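Local coordinates for Non-structural protein (Porcine reproductive and respiratory syndrome virus, PDB 3IFU) that combines a zinc finger with a papain-like cysteine protease as the leader protein of a viral replicase polyprotein, and probably inhibits host interferon-beta production, at residues Asp6-Thr11 and Thr26-Ala31; Pro12-Phe17 and Ser30-Leu35; Val18-Val23 and Val147-Phe152; Gly45-Phe50 and Leu57-Pro62; Cys76-Ile81 and Glu104-Gly109. All coordinates share one frame; numbering follows the deposited sequence.

Interaction 1 of 5, residues Asp6-Thr11 and Thr26-Ala31. With ZN (zinc ion), chain C.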
# COMPACT_ATOMS: atom_id res chain seq x y z
N ASP A 6 16.27 4.50 -14.58
CA ASP A 6 16.67 5.12 -13.29
C ASP A 6 16.49 4.11 -12.16
O ASP A 6 15.37 3.82 -11.72
CB ASP A 6 15.83 6.38 -13.02
CG ASP A 6 16.50 7.33 -12.05
OD1 ASP A 6 17.67 7.71 -12.29
OD2 ASP A 6 15.85 7.71 -11.05
N ARG A 7 17.62 3.58 -11.70
CA ARG A 7 17.67 2.56 -10.65
C ARG A 7 18.45 3.05 -9.44
O ARG A 7 18.83 4.21 -9.37
CB ARG A 7 18.35 1.31 -11.22
CG ARG A 7 17.57 0.01 -11.08
CD ARG A 7 16.34 -0.07 -11.97
NE ARG A 7 15.77 -1.41 -11.94
CZ ARG A 7 14.60 -1.75 -12.47
NH1 ARG A 7 13.85 -0.84 -13.09
NH2 ARG A 7 14.16 -3.00 -12.39
N CYS A 8 18.69 2.15 -8.49
CA CYS A 8 19.45 2.48 -7.29
C CYS A 8 20.94 2.49 -7.61
O CYS A 8 21.43 1.60 -8.31
CB CYS A 8 19.17 1.45 -6.19
SG CYS A 8 20.49 1.34 -4.95
N THR A 9 21.65 3.47 -7.08
CA THR A 9 23.09 3.58 -7.32
C THR A 9 23.87 3.74 -6.02
O THR A 9 24.81 4.51 -5.96
CB THR A 9 23.43 4.79 -8.21
OG1 THR A 9 22.49 4.87 -9.29
CG2 THR A 9 24.83 4.63 -8.80
N CYS A 10 23.45 3.01 -4.99
CA CYS A 10 24.13 3.06 -3.70
C CYS A 10 25.19 1.95 -3.68
O CYS A 10 25.23 1.11 -4.58
CB CYS A 10 23.14 2.82 -2.56
SG CYS A 10 21.97 4.16 -2.23
N THR A 11 26.05 1.96 -2.68
CA THR A 11 27.06 0.92 -2.56
C THR A 11 26.27 -0.40 -2.41
O THR A 11 25.28 -0.45 -1.69
CB THR A 11 27.96 1.16 -1.33
OG1 THR A 11 27.16 1.23 -0.15
CG2 THR A 11 28.72 2.47 -1.49
N THR A 26 17.02 -0.18 0.68
CA THR A 26 16.62 0.34 1.97
C THR A 26 17.03 1.80 2.16
O THR A 26 16.39 2.56 2.88
CB THR A 26 17.23 -0.53 3.09
OG1 THR A 26 16.48 -1.74 3.22
CG2 THR A 26 17.22 0.20 4.41
N ARG A 27 18.11 2.20 1.49
CA ARG A 27 18.64 3.56 1.59
C ARG A 27 17.93 4.66 0.79
O ARG A 27 17.58 5.69 1.36
CB ARG A 27 20.12 3.57 1.21
CG ARG A 27 21.07 3.25 2.34
CD ARG A 27 22.19 4.29 2.39
NE ARG A 27 23.37 3.93 1.60
CZ ARG A 27 24.20 2.93 1.90
NH1 ARG A 27 23.98 2.17 2.97
NH2 ARG A 27 25.26 2.70 1.14
N CYS A 28 17.76 4.45 -0.51
CA CYS A 28 17.14 5.45 -1.38
C CYS A 28 15.74 5.12 -1.88
O CYS A 28 15.14 5.91 -2.61
CB CYS A 28 18.04 5.71 -2.60
SG CYS A 28 18.16 4.31 -3.73
N LEU A 29 15.23 3.95 -1.51
CA LEU A 29 13.89 3.53 -1.91
C LEU A 29 13.70 3.39 -3.42
O LEU A 29 12.58 3.42 -3.92
CB LEU A 29 12.86 4.51 -1.35
CG LEU A 29 13.02 4.78 0.15
CD1 LEU A 29 12.19 5.98 0.59
CD2 LEU A 29 12.64 3.53 0.92
N SER A 30 14.80 3.24 -4.15
CA SER A 30 14.74 3.08 -5.60
C SER A 30 14.91 1.61 -5.94
O SER A 30 15.57 0.88 -5.20
CB SER A 30 15.83 3.90 -6.27
OG SER A 30 15.72 5.27 -5.95
N ALA A 31 14.31 1.18 -7.05
CA ALA A 31 14.41 -0.21 -7.48
C ALA A 31 15.86 -0.66 -7.58
O ALA A 31 16.73 0.09 -8.02
CB ALA A 31 13.72 -0.38 -8.83
ZN ZN C . 19.98 2.87 -2.98
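C8 and C10 meet C28 around a zinc ion, which draws the loop ahead of strand 16-18 onto the loop that follows strand 23-25; C25 completes this four-cysteine zinc-finger site. The packing is tight here. The sulfurs of C8 and C10 each lie 2.5 Å from the metal, and C28 SG lies 2.4 Å from it. SG of C8 is anti to its backbone N (chi1 157°), whereas SG of C28 stands between N and the carbonyl carbon (chi1 68°), and the two converge on the metal from their separate loops. C8 N donates to A31 O over 2.9 Å, tying the two loops together beside the cluster. Buried A31 belongs to this tight part, and P134 of the second subunit packs on it as well. Within its own loop C10 N points almost straight at C8 SG (3.4 Å, 166°), and S30 N makes a weak bond to C28 SG. The exposed side chains of R7, T11 and R27 form the looser, solvent side. The aliphatic part of R7 runs past A31 O, and its guanidinium lays one face over A31 CB, offset toward the rim. At the other end R27 NH2 meets T11 OG1 edge-on, 2.7 Å away, in a bond weakened by its angle; that hydroxyl is also bonded to N13 OD1. R27 CB rests 4.0 Å from C10 SG. A zinc ion held by four cysteine sulfurs, presumably thiolates, would leave surplus negative charge, which the N-H groups aimed at sulfur and the nearby arginines R27 and R32 would be expected to offset.

Interaction 2 of 5, residues Pro12-Phe17 and Ser30-Leu35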
# COMPACT_ATOMS: atom_id res chain seq x y z
N PRO A 12 26.70 -1.47 -3.09
CA PRO A 12 25.99 -2.75 -3.01
C PRO A 12 25.79 -3.34 -1.62
O PRO A 12 25.12 -4.36 -1.48
CB PRO A 12 26.82 -3.66 -3.91
CG PRO A 12 28.19 -3.16 -3.68
CD PRO A 12 28.01 -1.65 -3.75
N ASN A 13 26.36 -2.71 -0.59
CA ASN A 13 26.19 -3.22 0.76
C ASN A 13 24.99 -2.58 1.46
O ASN A 13 24.75 -2.80 2.65
CB ASN A 13 27.47 -3.02 1.59
CG ASN A 13 27.63 -1.60 2.07
OD1 ASN A 13 27.64 -0.66 1.28
ND2 ASN A 13 27.77 -1.44 3.38
N ALA A 14 24.24 -1.77 0.71
CA ALA A 14 23.04 -1.12 1.22
C ALA A 14 21.93 -2.17 1.22
O ALA A 14 21.61 -2.73 0.17
CB ALA A 14 22.66 0.04 0.33
N ARG A 15 21.36 -2.45 2.39
CA ARG A 15 20.30 -3.46 2.50
C ARG A 15 19.12 -3.31 1.54
O ARG A 15 18.80 -2.22 1.03
CB ARG A 15 19.80 -3.54 3.94
CG ARG A 15 20.87 -4.03 4.90
CD ARG A 15 20.32 -4.24 6.29
NE ARG A 15 21.38 -4.49 7.26
CZ ARG A 15 22.21 -3.56 7.70
NH1 ARG A 15 23.15 -3.87 8.59
NH2 ARG A 15 22.11 -2.31 7.27
N VAL A 16 18.45 -4.44 1.32
CA VAL A 16 17.33 -4.52 0.41
C VAL A 16 16.04 -5.04 1.04
O VAL A 16 16.07 -5.74 2.05
CB VAL A 16 17.73 -5.43 -0.78
CG1 VAL A 16 16.50 -5.94 -1.50
CG2 VAL A 16 18.63 -4.67 -1.75
N PHE A 17 14.91 -4.68 0.45
CA PHE A 17 13.60 -5.15 0.91
C PHE A 17 12.77 -5.47 -0.32
O PHE A 17 13.10 -5.04 -1.42
CB PHE A 17 12.91 -4.09 1.80
CG PHE A 17 12.49 -2.83 1.09
CD1 PHE A 17 11.26 -2.76 0.42
CD2 PHE A 17 13.29 -1.68 1.14
CE1 PHE A 17 10.84 -1.56 -0.18
CE2 PHE A 17 12.88 -0.49 0.54
CZ PHE A 17 11.65 -0.43 -0.12
N SER A 30 14.80 3.24 -4.15
CA SER A 30 14.74 3.08 -5.60
C SER A 30 14.91 1.61 -5.94
O SER A 30 15.57 0.88 -5.20
CB SER A 30 15.83 3.90 -6.27
OG SER A 30 15.72 5.27 -5.95
N ALA A 31 14.31 1.18 -7.05
CA ALA A 31 14.41 -0.21 -7.48
C ALA A 31 15.86 -0.66 -7.58
O ALA A 31 16.73 0.09 -8.02
CB ALA A 31 13.72 -0.38 -8.83
N ARG A 32 16.13 -1.90 -7.18
CA ARG A 32 17.48 -2.44 -7.22
C ARG A 32 17.70 -3.44 -8.35
O ARG A 32 16.97 -4.42 -8.48
CB ARG A 32 17.81 -3.12 -5.89
CG ARG A 32 18.74 -2.31 -5.03
CD ARG A 32 20.18 -2.53 -5.43
NE ARG A 32 20.91 -3.23 -4.37
CZ ARG A 32 21.15 -2.72 -3.17
NH1 ARG A 32 20.72 -1.51 -2.85
NH2 ARG A 32 21.82 -3.43 -2.27
N SER A 33 18.73 -3.18 -9.15
CA SER A 33 19.06 -4.06 -10.26
C SER A 33 19.82 -5.28 -9.77
O SER A 33 20.19 -5.37 -8.60
CB SER A 33 19.92 -3.32 -11.30
OG SER A 33 19.14 -2.42 -12.07
N LEU A 34 20.05 -6.23 -10.67
CA LEU A 34 20.78 -7.43 -10.34
C LEU A 34 22.24 -7.08 -10.14
O LEU A 34 22.79 -6.25 -10.86
CB LEU A 34 20.66 -8.46 -11.46
CG LEU A 34 19.35 -9.24 -11.52
CD1 LEU A 34 19.19 -9.89 -12.89
CD2 LEU A 34 19.34 -10.26 -10.40
N LEU A 35 22.87 -7.71 -9.16
CA LEU A 35 24.27 -7.48 -8.89
C LEU A 35 25.10 -8.16 -9.99
O LEU A 35 24.76 -9.26 -10.44
CB LEU A 35 24.62 -8.03 -7.51
CG LEU A 35 25.49 -7.14 -6.63
CD1 LEU A 35 24.94 -5.72 -6.61
CD2 LEU A 35 25.53 -7.71 -5.22
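R32 reaches from the loop after strand 23-25 to A14, just ahead of strand 16-18, and V16 at its start, a buried polar and apolar contact inside the zinc-finger domain, behind the metal site. The two strands form its small antiparallel sheet. R32 bends at chi2 and chi3, and its guanidinium ends against the backbone of 12-17. NH2 donates to A14 O at 153°; the modelled length of 2.5 Å is short and thus doubtful in detail. The nitrogen lies in the plane of the A14 carbonyl, while the oxygen is tilted 16° from the guanidinium plane. NH2 is also bonded to F50 O, which ties a third piece of chain to the same group. V16 sets CG2 over the centre of one guanidinium face, 3.4 Å above it, so one face is covered by the methyl while the bonds to A14 O and F50 O orient the group. A14 CB comes within 4.0 Å of R32 NH1. C25 and C8 lie close to the arginine too, so its positive charge probably favours the metal-bound sulfurs. Farther along, the contact turns wholly apolar: P12 CB touches L35 CD1 at 3.9 Å.

Interaction 3 of 5, residues Val18-Val23 and Val147-Phe152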
# COMPACT_ATOMS: atom_id res chain seq x y z
N VAL A 18 11.72 -6.26 -0.15
CA VAL A 18 10.87 -6.64 -1.27
C VAL A 18 9.43 -6.17 -1.09
O VAL A 18 8.79 -6.45 -0.07
CB VAL A 18 10.90 -8.17 -1.48
CG1 VAL A 18 10.19 -8.54 -2.76
CG2 VAL A 18 12.33 -8.65 -1.51
N ALA A 19 8.93 -5.43 -2.08
CA ALA A 19 7.56 -4.90 -2.09
C ALA A 19 6.94 -5.41 -3.38
O ALA A 19 7.49 -5.21 -4.47
CB ALA A 19 7.56 -3.39 -2.05
N GLU A 20 5.79 -6.06 -3.27
CA GLU A 20 5.14 -6.66 -4.42
C GLU A 20 6.22 -7.44 -5.17
O GLU A 20 6.89 -8.28 -4.59
CB GLU A 20 4.46 -5.59 -5.29
CG GLU A 20 3.28 -4.93 -4.56
CD GLU A 20 2.18 -4.45 -5.50
OE1 GLU A 20 1.70 -5.26 -6.32
OE2 GLU A 20 1.78 -3.27 -5.40
N GLY A 21 6.42 -7.17 -6.45
CA GLY A 21 7.46 -7.91 -7.15
C GLY A 21 8.87 -7.40 -6.92
O GLY A 21 9.78 -8.18 -6.62
N GLN A 22 9.04 -6.08 -7.06
CA GLN A 22 10.31 -5.37 -6.93
C GLN A 22 11.16 -5.50 -5.68
O GLN A 22 10.68 -5.56 -4.55
CB GLN A 22 10.10 -3.87 -7.16
CG GLN A 22 10.14 -3.42 -8.61
CD GLN A 22 11.42 -3.79 -9.31
OE1 GLN A 22 12.52 -3.62 -8.77
NE2 GLN A 22 11.29 -4.29 -10.54
N VAL A 23 12.46 -5.48 -5.93
CA VAL A 23 13.49 -5.52 -4.91
C VAL A 23 13.84 -4.04 -4.84
O VAL A 23 14.13 -3.41 -5.86
CB VAL A 23 14.70 -6.34 -5.41
CG1 VAL A 23 15.85 -6.23 -4.44
CG2 VAL A 23 14.30 -7.79 -5.58
N VAL A 147 5.55 -15.10 5.90
CA VAL A 147 4.93 -13.78 5.86
C VAL A 147 5.12 -13.21 4.46
O VAL A 147 5.98 -13.67 3.70
CB VAL A 147 5.56 -12.79 6.89
CG1 VAL A 147 5.44 -13.34 8.30
CG2 VAL A 147 7.01 -12.50 6.54
N SER A 148 4.32 -12.20 4.13
CA SER A 148 4.39 -11.55 2.83
C SER A 148 3.70 -10.19 2.95
O SER A 148 2.96 -9.94 3.90
CB SER A 148 3.69 -12.39 1.76
OG SER A 148 3.82 -11.79 0.48
N ASP A 149 3.96 -9.32 1.97
CA ASP A 149 3.34 -8.00 1.98
C ASP A 149 2.03 -8.04 1.20
O ASP A 149 1.31 -7.05 1.09
CB ASP A 149 4.31 -6.97 1.40
CG ASP A 149 4.56 -7.15 -0.08
OD1 ASP A 149 4.84 -8.29 -0.52
OD2 ASP A 149 4.49 -6.15 -0.81
N LYS A 150 1.71 -9.22 0.67
CA LYS A 150 0.49 -9.43 -0.09
C LYS A 150 -0.13 -10.77 0.32
O LYS A 150 0.57 -11.65 0.82
CB LYS A 150 0.78 -9.41 -1.59
CG LYS A 150 0.99 -8.01 -2.17
CD LYS A 150 -0.33 -7.24 -2.20
CE LYS A 150 -0.21 -5.89 -2.91
NZ LYS A 150 0.63 -4.93 -2.14
N PRO A 151 -1.44 -10.92 0.12
CA PRO A 151 -2.13 -12.17 0.48
C PRO A 151 -1.56 -13.34 -0.30
O PRO A 151 -1.01 -13.16 -1.39
CB PRO A 151 -3.58 -11.89 0.07
CG PRO A 151 -3.69 -10.41 0.20
CD PRO A 151 -2.40 -9.94 -0.41
N PHE A 152 -1.66 -14.54 0.27
CA PHE A 152 -1.17 -15.74 -0.40
C PHE A 152 -1.91 -16.98 0.06
O PHE A 152 -2.50 -17.00 1.14
CB PHE A 152 0.35 -15.92 -0.18
CG PHE A 152 0.77 -16.10 1.26
CD1 PHE A 152 1.12 -15.00 2.05
CD2 PHE A 152 0.87 -17.38 1.82
CE1 PHE A 152 1.57 -15.17 3.36
CE2 PHE A 152 1.32 -17.57 3.14
CZ PHE A 152 1.67 -16.46 3.92
O HOH W 1 6.60 -9.38 -2.17
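D149 turns its carboxylate toward the tip of the 18-23 loop and takes the backbone N-H of E20 on OD2. The bond is 2.8 Å long and almost straight (174°); it arrives on the syn side of the oxygen, 19° out of the carboxylate plane. CG of D149 stands between its own N and carbonyl carbon (chi1 68°), which places CG on the side of 18-23. The other oxygen works through a water that donates to D149 OD1 (2.6 Å) and to E20 O (2.7 Å). One carboxylate thus holds both the N-H and, by way of the water, the C=O of the same residue. What it grips is the turn of a beta-hairpin: 18-23 joins the antiparallel strands 16-18 and 23-25 of the zinc finger, and A19 N bonds to Q22 O across the turn. D149 follows the edge strand 147-148 of the protease sheet, so the bond links the two domains. Beyond it, E20 and K150 cross obliquely. E20 is extended past CG; K150 bends at chi2 and chi4, and its NZ comes 3.6 Å from E20 CG and 3.8 Å from E20 OE2, a long salt bridge. E20 also packs on K150 of the second subunit, and K150 on E20 of that subunit, which places this pair of charges at the dimer interface. The backbone N of D149 has a weak bond to S79 OG.

Interaction 4 of 5, residues Gly45-Phe50 and Leu57-Pro62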
# COMPACT_ATOMS: atom_id res chain seq x y z
N GLY A 45 21.79 -16.92 -1.28
CA GLY A 45 20.72 -17.22 -2.22
C GLY A 45 20.24 -16.07 -3.08
O GLY A 45 21.03 -15.39 -3.74
N VAL A 46 18.92 -15.86 -3.08
CA VAL A 46 18.30 -14.79 -3.86
C VAL A 46 18.77 -13.40 -3.42
O VAL A 46 18.95 -12.51 -4.25
CB VAL A 46 16.76 -14.85 -3.72
CG1 VAL A 46 16.12 -13.72 -4.52
CG2 VAL A 46 16.26 -16.20 -4.20
N LEU A 47 18.96 -13.23 -2.11
CA LEU A 47 19.41 -11.96 -1.56
C LEU A 47 20.78 -11.56 -2.12
O LEU A 47 21.03 -10.40 -2.44
CB LEU A 47 19.48 -12.05 -0.03
CG LEU A 47 19.92 -10.79 0.71
CD1 LEU A 47 19.02 -9.63 0.33
CD2 LEU A 47 19.87 -11.05 2.19
N GLY A 48 21.67 -12.55 -2.23
CA GLY A 48 23.00 -12.30 -2.75
C GLY A 48 22.99 -11.82 -4.18
O GLY A 48 24.00 -11.32 -4.68
N LEU A 49 21.85 -11.96 -4.85
CA LEU A 49 21.73 -11.51 -6.23
C LEU A 49 21.57 -9.98 -6.28
O LEU A 49 21.60 -9.37 -7.35
CB LEU A 49 20.53 -12.18 -6.91
CG LEU A 49 20.37 -13.69 -6.69
CD1 LEU A 49 19.11 -14.18 -7.40
CD2 LEU A 49 21.59 -14.42 -7.22
N PHE A 50 21.39 -9.36 -5.11
CA PHE A 50 21.22 -7.92 -5.04
C PHE A 50 22.01 -7.27 -3.91
O PHE A 50 22.48 -6.14 -4.04
CB PHE A 50 19.74 -7.55 -4.84
CG PHE A 50 18.81 -8.11 -5.88
CD1 PHE A 50 18.35 -9.42 -5.78
CD2 PHE A 50 18.35 -7.32 -6.92
CE1 PHE A 50 17.43 -9.93 -6.71
CE2 PHE A 50 17.43 -7.81 -7.85
CZ PHE A 50 16.96 -9.12 -7.74
N LEU A 57 28.63 -12.95 7.30
CA LEU A 57 27.20 -13.09 7.10
C LEU A 57 26.46 -13.20 8.43
O LEU A 57 25.54 -12.44 8.68
CB LEU A 57 26.92 -14.32 6.24
CG LEU A 57 27.08 -14.22 4.72
CD1 LEU A 57 28.34 -13.45 4.35
CD2 LEU A 57 27.10 -15.62 4.14
N ARG A 58 26.90 -14.15 9.25
CA ARG A 58 26.34 -14.47 10.57
C ARG A 58 25.19 -15.47 10.41
O ARG A 58 24.70 -16.04 11.38
CB ARG A 58 25.92 -13.21 11.35
CG ARG A 58 24.56 -12.60 11.03
CD ARG A 58 24.35 -11.27 11.76
NE ARG A 58 24.00 -11.43 13.18
CZ ARG A 58 24.80 -11.15 14.20
NH1 ARG A 58 26.03 -10.69 14.00
NH2 ARG A 58 24.36 -11.32 15.45
N TRP A 59 24.77 -15.66 9.16
CA TRP A 59 23.73 -16.63 8.77
C TRP A 59 23.74 -16.73 7.26
O TRP A 59 24.17 -15.79 6.57
CB TRP A 59 22.33 -16.26 9.31
CG TRP A 59 21.80 -14.89 9.01
CD1 TRP A 59 21.59 -13.89 9.91
CD2 TRP A 59 21.35 -14.38 7.74
NE1 TRP A 59 21.04 -12.80 9.29
CE2 TRP A 59 20.89 -13.07 7.96
CE3 TRP A 59 21.30 -14.91 6.44
CZ2 TRP A 59 20.38 -12.27 6.93
CZ3 TRP A 59 20.80 -14.12 5.42
CH2 TRP A 59 20.35 -12.82 5.67
N THR A 60 23.29 -17.86 6.72
CA THR A 60 23.29 -18.05 5.27
C THR A 60 21.91 -18.26 4.66
O THR A 60 20.93 -18.52 5.36
CB THR A 60 24.24 -19.22 4.88
OG1 THR A 60 25.17 -18.77 3.89
CG2 THR A 60 23.46 -20.42 4.33
N LEU A 61 21.85 -18.16 3.33
CA LEU A 61 20.60 -18.32 2.60
C LEU A 61 20.70 -19.33 1.45
O LEU A 61 21.43 -19.11 0.48
CB LEU A 61 20.14 -16.97 2.05
CG LEU A 61 18.82 -16.93 1.27
CD1 LEU A 61 17.68 -17.32 2.19
CD2 LEU A 61 18.60 -15.53 0.71
N PRO A 62 19.97 -20.45 1.54
CA PRO A 62 19.98 -21.49 0.50
C PRO A 62 19.24 -21.03 -0.76
O PRO A 62 18.08 -20.64 -0.69
CB PRO A 62 19.27 -22.66 1.18
CG PRO A 62 19.55 -22.44 2.64
CD PRO A 62 19.33 -20.96 2.77
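L47 and L61 meet where CD2 of L61 presses against L47 CB at 3.7 Å, and the same methyl lies equally near L47 N. L61 has CG anti to its backbone N (chi1 -179°), which places CG against 45-50. L47 in turn sends CD2 to the rim of W59: the methyl lies near the plane of the indole, 3.9 Å from CH2, and the two side chains cross at about a right angle. At the start of 45-50, G45 lies close against L61, its CA 4.0 Å from L61 CG, and G45 N is 2.8 Å from L61 O. G45 has no CB, and one would collide with L61 CG and crowd P62 O; its absence lets the L61 side chain lie against the glycine. The next layer positions these groups. Residues 46-49 have helical backbone angles, with bonds from L49 N to V46 O (3.0 Å) and from F50 N to L47 O (2.9 Å), so L47 projects from a short helical turn. On the other segment, L61 shares a backbone bond with E43, and T60 OG1 bonds to E43 O; W59 is held by its indole NE1, which bonds to Y106 O. The contact falls where the zinc-finger and protease sequences join. Through W59 and L47, which also packs on Y106, it leans on the end of helix 94-108; through L49 and F50 it borders the earlier part of the same long loop, 32-35, which follows strand 23-25.

Interaction 5 of 5, residues Cys76-Ile81 and Glu104-Gly109. With ZN (zinc ion), chain B.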
# COMPACT_ATOMS: atom_id res chain seq x y z
N CYS A 76 11.47 -14.85 3.48
CA CYS A 76 10.26 -14.12 3.16
C CYS A 76 10.09 -12.86 4.02
O CYS A 76 9.26 -12.01 3.71
CB CYS A 76 9.03 -15.04 3.25
SG CYS A 76 8.66 -15.78 4.87
N TRP A 77 10.88 -12.75 5.09
CA TRP A 77 10.80 -11.58 5.96
C TRP A 77 11.28 -10.33 5.22
O TRP A 77 11.00 -9.21 5.65
CB TRP A 77 11.65 -11.76 7.22
CG TRP A 77 13.00 -12.35 6.97
CD1 TRP A 77 13.34 -13.67 7.02
CD2 TRP A 77 14.20 -11.65 6.60
NE1 TRP A 77 14.66 -13.84 6.70
CE2 TRP A 77 15.22 -12.61 6.45
CE3 TRP A 77 14.50 -10.30 6.39
CZ2 TRP A 77 16.53 -12.27 6.09
CZ3 TRP A 77 15.81 -9.95 6.03
CH2 TRP A 77 16.81 -10.94 5.89
N LEU A 78 11.99 -10.52 4.12
CA LEU A 78 12.48 -9.39 3.32
C LEU A 78 11.28 -8.64 2.78
O LEU A 78 11.36 -7.46 2.41
CB LEU A 78 13.34 -9.89 2.15
CG LEU A 78 14.80 -10.24 2.45
CD1 LEU A 78 15.46 -10.82 1.22
CD2 LEU A 78 15.54 -8.99 2.89
N SER A 79 10.15 -9.35 2.74
CA SER A 79 8.89 -8.81 2.25
C SER A 79 8.11 -8.07 3.35
O SER A 79 7.19 -7.32 3.05
CB SER A 79 8.07 -9.97 1.69
OG SER A 79 6.75 -9.58 1.39
N ALA A 80 8.49 -8.26 4.61
CA ALA A 80 7.80 -7.60 5.71
C ALA A 80 8.45 -6.28 6.16
O ALA A 80 7.84 -5.50 6.90
CB ALA A 80 7.68 -8.54 6.90
N ILE A 81 9.67 -6.03 5.69
CA ILE A 81 10.39 -4.82 6.05
C ILE A 81 9.65 -3.50 5.76
O ILE A 81 9.48 -2.67 6.67
CB ILE A 81 11.80 -4.79 5.39
CG1 ILE A 81 12.58 -6.05 5.80
CG2 ILE A 81 12.56 -3.55 5.84
CD1 ILE A 81 14.03 -6.03 5.44
N GLU A 104 17.31 -4.37 12.19
CA GLU A 104 16.84 -5.30 13.21
C GLU A 104 16.55 -6.67 12.60
O GLU A 104 17.08 -7.68 13.04
CB GLU A 104 15.56 -4.78 13.87
CG GLU A 104 15.77 -3.83 15.02
CD GLU A 104 16.53 -4.45 16.18
OE1 GLU A 104 16.44 -5.69 16.37
OE2 GLU A 104 17.21 -3.69 16.91
N ILE A 105 15.69 -6.69 11.58
CA ILE A 105 15.30 -7.92 10.92
C ILE A 105 16.48 -8.65 10.28
O ILE A 105 16.66 -9.85 10.48
CB ILE A 105 14.17 -7.62 9.88
CG1 ILE A 105 12.90 -7.18 10.63
CG2 ILE A 105 13.88 -8.85 9.04
CD1 ILE A 105 11.73 -6.83 9.75
N TYR A 106 17.31 -7.92 9.53
CA TYR A 106 18.49 -8.52 8.91
C TYR A 106 19.36 -9.20 9.97
O TYR A 106 19.83 -10.32 9.77
CB TYR A 106 19.33 -7.46 8.19
CG TYR A 106 19.02 -7.31 6.73
CD1 TYR A 106 17.77 -6.85 6.31
CD2 TYR A 106 19.97 -7.62 5.77
CE1 TYR A 106 17.48 -6.70 4.97
CE2 TYR A 106 19.69 -7.48 4.41
CZ TYR A 106 18.44 -7.02 4.02
OH TYR A 106 18.14 -6.91 2.69
N ARG A 107 19.58 -8.50 11.08
CA ARG A 107 20.39 -9.04 12.16
C ARG A 107 19.81 -10.36 12.67
O ARG A 107 20.51 -11.37 12.76
CB ARG A 107 20.48 -8.03 13.31
CG ARG A 107 21.27 -8.53 14.49
CD ARG A 107 21.65 -7.43 15.44
NE ARG A 107 20.55 -6.99 16.29
CZ ARG A 107 20.67 -6.04 17.21
NH1 ARG A 107 21.84 -5.44 17.39
NH2 ARG A 107 19.63 -5.69 17.96
N ALA A 108 18.52 -10.34 12.99
CA ALA A 108 17.84 -11.53 13.49
C ALA A 108 17.77 -12.62 12.41
O ALA A 108 17.65 -13.80 12.73
CB ALA A 108 16.44 -11.16 13.96
N GLY A 109 17.83 -12.20 11.14
CA GLY A 109 17.77 -13.15 10.03
C GLY A 109 16.46 -13.93 9.97
O GLY A 109 16.39 -15.02 9.40
ZN ZN B . 9.02 -18.21 4.19
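W77 is sandwiched: G109 C lies 3.6 Å above one face of the indole and L78 CG, from its own segment, 3.7 Å above the other, both toward the rim. Its six-membered ring points edge-on at Y106 in a T-shaped stack, with centroids 5.3 Å apart and planes at 78°. CH2 of W77 stands over the centre of the phenol face, while I81 CD1 meets the phenol edge, 3.5 Å from CE1. L78 crosses Y106 at about a right angle and brings CD2 to within 3.7 Å of CE1. This is the buried interior of the papain-like protease domain, where the helical turn leading into helix 81-87 packs against the last turn of helix 94-108. G109 leaves helical geometry just after that helix with positive phi (62°), a conformation that favours glycine, and its carbonyl comes near W77 NE1 without a hydrogen bond. I81 and I105 slide past each other in opposite directions, CG1 of I81 4.1 Å from CD1 of I105. The phenol hydroxyl is bonded to V16 O of the zinc finger. At the start of the turn, C76 SG binds a second zinc ion at 2.5 Å together with C70, H146 and the C-terminal M180.

Overall arrangement
Interaction 1 is a surface contact built on metal-sulfur bonds; interaction 2, which shares S30 and A31 with it, is its buried backing, where R32 lies between the zinc cysteines and the chain entering strand 16-18. Interaction 5 lies nearest the chain's centre and is apolar and aromatic, though C76 ties it to the second zinc. Interactions 3, buried, and 4, partly buried, join zinc-finger to protease residues, the first by a carboxylate, water and charges at the subunit interface, the second by leucines and an indole edge. Y106 of interaction 5 reaches both interaction 2 and interaction 4. V18 and L78 share a backbone bond between interactions 3 and 5.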